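Local coordinates for protein putative hydroxymethylglutaryl-CoA synthase (Streptococcus mutans, PDB 3SQZ) that probably catalyses the acyl transfer that forms 3-hydroxy-3-methylglutaryl-CoA, and binds coenzyme A on a thiolase fold, at residues I204-T209 / T351-K356; F261-F266 / D334-F339. All coordinates share one frame; numbering follows the deposited sequence.

Contact 1: residues I204-T209 / T351-K356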
ATOM      1  N   ILE A 204      14.879  -3.109  10.618  1.00 10.75           N
ATOM      2  CA  ILE A 204      14.562  -3.589  11.954  1.00 11.93           C
ATOM      3  C   ILE A 204      13.399  -2.775  12.499  1.00 11.88           C
ATOM      4  O   ILE A 204      13.434  -1.543  12.474  1.00 13.05           O
ATOM      5  CB  ILE A 204      15.769  -3.409  12.887  1.00 13.42           C
ATOM      6  CG1 ILE A 204      16.946  -4.247  12.387  1.00 14.90           C
ATOM      7  CG2 ILE A 204      15.413  -3.796  14.314  1.00 14.36           C
ATOM      8  CD1 ILE A 204      18.293  -3.764  12.876  1.00 17.24           C
ATOM      9  N   LEU A 205      12.366  -3.459  12.985  1.00 12.14           N
ATOM     10  CA  LEU A 205      11.201  -2.781  13.544  1.00 13.05           C
ATOM     11  C   LEU A 205      11.359  -2.630  15.047  1.00 14.43           C
ATOM     12  O   LEU A 205      11.823  -3.541  15.731  1.00 16.45           O
ATOM     13  CB  LEU A 205       9.929  -3.565  13.237  1.00 13.40           C
ATOM     14  CG  LEU A 205       9.541  -3.637  11.762  1.00 13.99           C
ATOM     15  CD1 LEU A 205       8.385  -4.604  11.558  1.00 14.91           C
ATOM     16  CD2 LEU A 205       9.189  -2.257  11.244  1.00 15.21           C
ATOM     17  N   HIS A 206      10.982  -1.469  15.567  1.00 15.42           N
ATOM     18  CA  HIS A 206      11.120  -1.216  16.996  1.00 16.36           C
ATOM     19  C   HIS A 206       9.799  -1.293  17.735  1.00 15.89           C
ATOM     20  O   HIS A 206       8.741  -1.290  17.127  1.00 16.63           O
ATOM     21  CB  HIS A 206      11.815   0.117  17.215  1.00 17.87           C
ATOM     22  CG  HIS A 206      13.195   0.141  16.637  1.00 18.58           C
ATOM     23  ND1 HIS A 206      13.562   0.965  15.596  1.00 19.98           N
ATOM     24  CD2 HIS A 206      14.282  -0.611  16.924  1.00 18.76           C
ATOM     25  CE1 HIS A 206      14.829   0.743  15.287  1.00 17.96           C
ATOM     26  NE2 HIS A 206      15.288  -0.207  16.080  1.00 20.21           N
ATOM     27  N   ASP A 207       9.870  -1.372  19.058  1.00 15.85           N
ATOM     28  CA  ASP A 207       8.677  -1.610  19.863  1.00 16.63           C
ATOM     29  C   ASP A 207       7.960  -0.355  20.326  1.00 15.72           C
ATOM     30  O   ASP A 207       6.889  -0.440  20.921  1.00 18.46           O
ATOM     31  CB  ASP A 207       9.008  -2.477  21.072  1.00 18.74           C
ATOM     32  CG  ASP A 207       9.281  -3.909  20.692  1.00 21.17           C
ATOM     33  OD1 ASP A 207       8.520  -4.466  19.865  1.00 21.99           O
ATOM     34  OD2 ASP A 207      10.263  -4.474  21.210  1.00 22.61           O
ATOM     35  N   GLU A 208       8.549   0.806  20.065  1.00 13.77           N
ATOM     36  CA  GLU A 208       7.939   2.064  20.461  1.00 14.37           C
ATOM     37  C   GLU A 208       6.916   2.474  19.410  1.00 13.28           C
ATOM     38  O   GLU A 208       7.268   2.986  18.346  1.00 13.53           O
ATOM     39  CB  GLU A 208       9.012   3.141  20.630  1.00 16.25           C
ATOM     40  CG  GLU A 208       9.979   2.900  21.796  1.00 18.55           C
ATOM     41  CD  GLU A 208      11.084   1.894  21.499  1.00 22.26           C
ATOM     42  OE1 GLU A 208      11.315   1.559  20.319  1.00 22.79           O
ATOM     43  OE2 GLU A 208      11.740   1.447  22.464  1.00 25.12           O
ATOM     44  N   THR A 209       5.645   2.228  19.703  1.00 12.94           N
ATOM     45  CA  THR A 209       4.566   2.519  18.772  1.00 13.13           C
ATOM     46  C   THR A 209       3.481   3.284  19.510  1.00 12.53           C
ATOM     47  O   THR A 209       3.351   3.150  20.720  1.00 13.72           O
ATOM     48  CB  THR A 209       3.955   1.221  18.196  1.00 15.06           C
ATOM     49  OG1 THR A 209       3.407   0.435  19.262  1.00 17.05           O
ATOM     50  CG2 THR A 209       5.010   0.403  17.475  1.00 16.22           C
ATOM     51  N   THR A 351       8.468   3.032  13.986  1.00 11.37           N
ATOM     52  CA  THR A 351       9.794   3.351  13.479  1.00 11.76           C
ATOM     53  C   THR A 351      10.576   2.099  13.154  1.00 11.88           C
ATOM     54  O   THR A 351      10.245   0.994  13.599  1.00 13.17           O
ATOM     55  CB  THR A 351      10.618   4.145  14.495  1.00 13.23           C
ATOM     56  OG1 THR A 351      10.911   3.302  15.616  1.00 15.52           O
ATOM     57  CG2 THR A 351       9.882   5.395  14.957  1.00 15.10           C
ATOM     58  N   GLY A 352      11.654   2.286  12.405  1.00 11.87           N
ATOM     59  CA  GLY A 352      12.555   1.198  12.088  1.00 12.33           C
ATOM     60  C   GLY A 352      13.948   1.712  11.793  1.00 11.87           C
ATOM     61  O   GLY A 352      14.150   2.910  11.573  1.00 13.17           O
ATOM     62  N   THR A 353      14.911   0.799  11.781  1.00 11.13           N
ATOM     63  CA  THR A 353      16.305   1.141  11.514  1.00 11.69           C
ATOM     64  C   THR A 353      16.805   0.345  10.318  1.00 10.62           C
ATOM     65  O   THR A 353      16.596  -0.869  10.232  1.00 11.15           O
ATOM     66  CB  THR A 353      17.201   0.831  12.732  1.00 13.00           C
ATOM     67  OG1 THR A 353      16.819   1.682  13.815  1.00 14.70           O
ATOM     68  CG2 THR A 353      18.669   1.081  12.408  1.00 13.58           C
ATOM     69  N   LEU A 354      17.456   1.034   9.386  1.00 10.49           N
ATOM     70  CA  LEU A 354      17.987   0.373   8.196  1.00 10.84           C
ATOM     71  C   LEU A 354      19.160  -0.541   8.506  1.00 10.46           C
ATOM     72  O   LEU A 354      20.032  -0.209   9.312  1.00 11.52           O
ATOM     73  CB  LEU A 354      18.407   1.400   7.155  1.00 11.66           C
ATOM     74  CG  LEU A 354      17.245   2.069   6.429  1.00 12.40           C
ATOM     75  CD1 LEU A 354      17.742   3.245   5.601  1.00 13.57           C
ATOM     76  CD2 LEU A 354      16.509   1.063   5.547  1.00 12.79           C
ATOM     77  N   VAL A 355      19.190  -1.675   7.819  1.00 11.06           N
ATOM     78  CA  VAL A 355      20.208  -2.695   7.994  1.00 12.01           C
ATOM     79  C   VAL A 355      21.247  -2.607   6.881  1.00 11.51           C
ATOM     80  O   VAL A 355      20.911  -2.416   5.713  1.00 11.30           O
ATOM     81  CB  VAL A 355      19.542  -4.087   7.973  1.00 12.98           C
ATOM     82  CG1 VAL A 355      20.566  -5.197   8.092  1.00 14.08           C
ATOM     83  CG2 VAL A 355      18.514  -4.180   9.092  1.00 13.44           C
ATOM     84  N   LYS A 356      22.512  -2.728   7.258  1.00 12.12           N
ATOM     85  CA  LYS A 356      23.603  -2.811   6.303  1.00 13.17           C
ATOM     86  C   LYS A 356      23.296  -3.860   5.235  1.00 12.02           C
ATOM     87  O   LYS A 356      22.961  -5.011   5.542  1.00 12.69           O
ATOM     88  CB  LYS A 356      24.873  -3.184   7.059  1.00 15.50           C
ATOM     89  CG  LYS A 356      26.074  -3.482   6.204  1.00 17.42           C
ATOM     90  CD  LYS A 356      27.268  -3.776   7.090  1.00 19.24           C
ATOM     91  CE  LYS A 356      28.489  -4.119   6.267  1.00 21.33           C
ATOM     92  NZ  LYS A 356      29.679  -4.194   7.153  1.00 21.27           N
TER
HETATM   93  O   HOH W   1       8.726   1.636  16.555  1.00 18.87           O
HETATM   94  O   HOH W   2       8.035  -0.624  14.501  1.00 20.06           O
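I204 and T353 face each other as the hydrogen-bonded antiparallel pair that joins strand 203-213 to strand 346-354 in the mixed sheet of this thiolase fold. I204 uses both backbone groups: its N donates to T353 O at 2.8 Å, and its O accepts from T353 N at 2.9 Å, with an N-H...O angle of 152°. Next, L205 and G352 form the non-hydrogen-bonded pair; L205 turns its backbone bonds to I37 of the next strand, and G352 bonds with I336. H206 N then reaches T351 O over a longer 3.2 Å, straight at hydrogen (166°). Beside this bond, two waters bridge the segments. One can donate to H206 O and T351 O, though each water has more acceptors in reach than protons. The second is hydrogen-bonded to T351 OG1 at 2.9 Å and can donate to E208 O, itself also bonded to Y250 of helix 232-254, and weakly to H206 O. T351 OG1 sits between its backbone N and carbonyl carbon (chi1 67°), which turns the hydroxyl to this water. At the end away from the waters, V355, past the last bridge, crosses the side chain of I204 at about a right angle, I204 CG1 touching V355 CG2 at 3.6 Å.

Contact 2: residues F261-F266 / D334-F339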
ATOM      1  N   PHE A 261      15.609  11.111  13.183  1.00 13.19           N
ATOM      2  CA  PHE A 261      15.240  10.345  12.001  1.00 13.08           C
ATOM      3  C   PHE A 261      15.864  10.902  10.736  1.00 13.52           C
ATOM      4  O   PHE A 261      16.055  12.110  10.608  1.00 16.49           O
ATOM      5  CB  PHE A 261      13.718  10.289  11.897  1.00 13.77           C
ATOM      6  CG  PHE A 261      13.087   9.679  13.104  1.00 13.27           C
ATOM      7  CD1 PHE A 261      13.075   8.304  13.258  1.00 13.14           C
ATOM      8  CD2 PHE A 261      12.576  10.470  14.120  1.00 13.92           C
ATOM      9  CE1 PHE A 261      12.535   7.725  14.387  1.00 14.26           C
ATOM     10  CE2 PHE A 261      12.031   9.895  15.253  1.00 14.52           C
ATOM     11  CZ  PHE A 261      12.015   8.523  15.385  1.00 14.35           C
ATOM     12  N   ALA A 262      16.185  10.008   9.807  1.00 11.73           N
ATOM     13  CA  ALA A 262      16.758  10.394   8.528  1.00 11.78           C
ATOM     14  C   ALA A 262      15.680  10.604   7.472  1.00 11.75           C
ATOM     15  O   ALA A 262      15.943  11.214   6.438  1.00 12.27           O
ATOM     16  CB  ALA A 262      17.744   9.337   8.065  1.00 12.98           C
ATOM     17  N   ALA A 263      14.479  10.085   7.727  1.00 10.98           N
ATOM     18  CA  ALA A 263      13.364  10.181   6.790  1.00 11.30           C
ATOM     19  C   ALA A 263      12.064   9.954   7.540  1.00 10.90           C
ATOM     20  O   ALA A 263      12.026   9.227   8.549  1.00 11.63           O
ATOM     21  CB  ALA A 263      13.505   9.157   5.677  1.00 11.55           C
ATOM     22  N   PHE A 264      11.002  10.567   7.033  1.00 11.55           N
ATOM     23  CA  PHE A 264       9.650  10.355   7.543  1.00 12.67           C
ATOM     24  C   PHE A 264       8.779   9.901   6.377  1.00 12.91           C
ATOM     25  O   PHE A 264       8.782  10.544   5.323  1.00 15.87           O
ATOM     26  CB  PHE A 264       9.103  11.658   8.151  1.00 15.64           C
ATOM     27  CG  PHE A 264       8.242  11.455   9.388  1.00 18.53           C
ATOM     28  CD1 PHE A 264       7.060  10.735   9.316  1.00 19.29           C
ATOM     29  CD2 PHE A 264       8.603  12.006  10.615  1.00 19.96           C
ATOM     30  CE1 PHE A 264       6.267  10.540  10.446  1.00 19.74           C
ATOM     31  CE2 PHE A 264       7.812  11.826  11.749  1.00 20.97           C
ATOM     32  CZ  PHE A 264       6.635  11.096  11.665  1.00 19.55           C
ATOM     33  N   CYS A 265       8.061   8.791   6.548  1.00 11.34           N
ATOM     34  CA  CYS A 265       7.153   8.263   5.524  1.00 11.43           C
ATOM     35  C   CYS A 265       5.711   8.443   5.968  1.00 10.25           C
ATOM     36  O   CYS A 265       5.392   8.265   7.143  1.00 11.42           O
ATOM     37  CB  CYS A 265       7.406   6.780   5.282  1.00 13.10           C
ATOM     38  SG  CYS A 265       8.994   6.425   4.523  1.00 15.72           S
ATOM     39  N   PHE A 266       4.854   8.768   5.008  1.00  9.80           N
ATOM     40  CA  PHE A 266       3.450   9.045   5.263  1.00  9.81           C
ATOM     41  C   PHE A 266       2.548   8.188   4.410  1.00 10.28           C
ATOM     42  O   PHE A 266       2.908   7.770   3.320  1.00 11.19           O
ATOM     43  CB  PHE A 266       3.143  10.510   4.954  1.00 11.21           C
ATOM     44  CG  PHE A 266       3.997  11.465   5.721  1.00 11.39           C
ATOM     45  CD1 PHE A 266       3.570  11.982   6.932  1.00 12.71           C
ATOM     46  CD2 PHE A 266       5.255  11.813   5.255  1.00 12.05           C
ATOM     47  CE1 PHE A 266       4.377  12.843   7.655  1.00 13.61           C
ATOM     48  CE2 PHE A 266       6.069  12.669   5.976  1.00 13.39           C
ATOM     49  CZ  PHE A 266       5.627  13.193   7.174  1.00 14.04           C
ATOM     50  N   ASP A 334      20.505   4.411   9.905  1.00 12.08           N
ATOM     51  CA  ASP A 334      19.530   5.497   9.860  1.00 11.77           C
ATOM     52  C   ASP A 334      18.172   4.990  10.331  1.00 11.24           C
ATOM     53  O   ASP A 334      17.767   3.864  10.011  1.00 12.18           O
ATOM     54  CB  ASP A 334      19.373   6.037   8.439  1.00 11.88           C
ATOM     55  CG  ASP A 334      20.462   7.016   8.035  1.00 12.65           C
ATOM     56  OD1 ASP A 334      21.175   7.550   8.910  1.00 14.28           O
ATOM     57  OD2 ASP A 334      20.569   7.278   6.813  1.00 12.79           O
ATOM     58  N   LYS A 335      17.465   5.843  11.063  1.00 11.47           N
ATOM     59  CA  LYS A 335      16.123   5.524  11.528  1.00 11.46           C
ATOM     60  C   LYS A 335      15.082   6.233  10.691  1.00 11.29           C
ATOM     61  O   LYS A 335      15.276   7.362  10.240  1.00 12.51           O
ATOM     62  CB  LYS A 335      15.950   5.925  12.991  1.00 13.51           C
ATOM     63  CG  LYS A 335      16.843   5.156  13.935  1.00 17.70           C
ATOM     64  CD  LYS A 335      16.533   5.497  15.385  1.00 22.73           C
ATOM     65  CE  LYS A 335      17.528   6.503  15.944  1.00 26.43           C
ATOM     66  NZ  LYS A 335      18.889   5.905  16.057  1.00 27.81           N
ATOM     67  N   ILE A 336      13.966   5.548  10.485  1.00 10.43           N
ATOM     68  CA  ILE A 336      12.865   6.067   9.695  1.00 10.67           C
ATOM     69  C   ILE A 336      11.625   6.063  10.569  1.00 10.65           C
ATOM     70  O   ILE A 336      11.362   5.088  11.278  1.00 11.43           O
ATOM     71  CB  ILE A 336      12.617   5.184   8.451  1.00 11.34           C
ATOM     72  CG1 ILE A 336      13.866   5.181   7.567  1.00 13.19           C
ATOM     73  CG2 ILE A 336      11.402   5.670   7.661  1.00 11.69           C
ATOM     74  CD1 ILE A 336      13.786   4.232   6.401  1.00 13.39           C
ATOM     75  N   ALA A 337      10.881   7.165  10.546  1.00 10.48           N
ATOM     76  CA  ALA A 337       9.591   7.238  11.226  1.00 10.49           C
ATOM     77  C   ALA A 337       8.495   7.113  10.187  1.00  9.90           C
ATOM     78  O   ALA A 337       8.599   7.681   9.094  1.00 10.88           O
ATOM     79  CB  ALA A 337       9.457   8.546  11.979  1.00 12.13           C
ATOM     80  N   LEU A 338       7.448   6.375  10.536  1.00 10.24           N
ATOM     81  CA  LEU A 338       6.342   6.118   9.628  1.00 10.45           C
ATOM     82  C   LEU A 338       5.014   6.513  10.278  1.00 10.63           C
ATOM     83  O   LEU A 338       4.748   6.169  11.440  1.00 11.65           O
ATOM     84  CB  LEU A 338       6.313   4.640   9.226  1.00 11.16           C
ATOM     85  CG  LEU A 338       7.554   4.145   8.472  1.00 11.78           C
ATOM     86  CD1 LEU A 338       8.562   3.491   9.414  1.00 12.60           C
ATOM     87  CD2 LEU A 338       7.158   3.189   7.365  1.00 11.93           C
ATOM     88  N   PHE A 339       4.189   7.236   9.518  1.00  9.84           N
ATOM     89  CA  PHE A 339       2.865   7.661   9.953  1.00 10.57           C
ATOM     90  C   PHE A 339       1.806   6.968   9.129  1.00 10.61           C
ATOM     91  O   PHE A 339       1.649   7.249   7.934  1.00 12.40           O
ATOM     92  CB  PHE A 339       2.650   9.165   9.794  1.00 12.97           C
ATOM     93  CG  PHE A 339       1.196   9.573   9.955  1.00 14.16           C
ATOM     94  CD1 PHE A 339       0.577   9.495  11.200  1.00 15.27           C
ATOM     95  CD2 PHE A 339       0.445  10.012   8.875  1.00 14.56           C
ATOM     96  CE1 PHE A 339      -0.753   9.862  11.367  1.00 16.24           C
ATOM     97  CE2 PHE A 339      -0.884  10.375   9.046  1.00 16.03           C
ATOM     98  CZ  PHE A 339      -1.484  10.303  10.288  1.00 16.02           C
TER
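F261 lays its ring over the methyl of A337 where strand 263-266, an outermost strand, runs parallel to strand 335-342; the two are linked through helices 271-279 to 315-326 as a beta-alpha-beta crossover of the thiolase fold. A337 CB stands 3.9 Å from the centroid of the F261 ring, nearly on its normal, while K335 CB touches F261 CD1. A262 N donates a hydrogen bond to K335 O at 2.8 Å, and A262 CB rests on the carboxylate carbon of D334, whose OD2 accepts a hydrogen bond from V331 N. A263 O accepts from A337 N, but A263 N, buried here, has no partner in the model. The F264 ring takes the other side of the A337 methyl, and A337 CB lies 3.7 Å from the F264 centroid; one methyl thus makes CH-pi contacts with two rings, and W247 meets the F264 ring edge-to-face. C265 uses both backbone groups, N to A337 O and O from F339 N. On the face shared with I336 and L338, chi1 of -67° sets its SG anti to the carbonyl carbon and toward I336 CG2. F266 ends the run, crossing the F339 side chain at about a right angle with F266 CD1 4.1 Å from F339 CB.

Contacts 1 and 2 are two seams of one sheet, separated by the seam between the consecutive strands 335-342 and 346-354; their centres lie about 10 Å apart, and contact 2 is nested inside the chain loop that contact 1 closes. Across that middle seam I336 N lies 2.9 Å from G352 O and L354 N 2.9 Å from D334 O, both probable hydrogen bonds. Side chains also meet, T353 OG1 packing against K335 CG. Contact 1 lies away from the annotated sites, whereas contact 2 runs toward the probable active site: F339 shares a backbone hydrogen bond with H267, the predicted proton donor/acceptor, and its side chain is about 5 Å from that of H267 and about 8 Å from the bound coenzyme A.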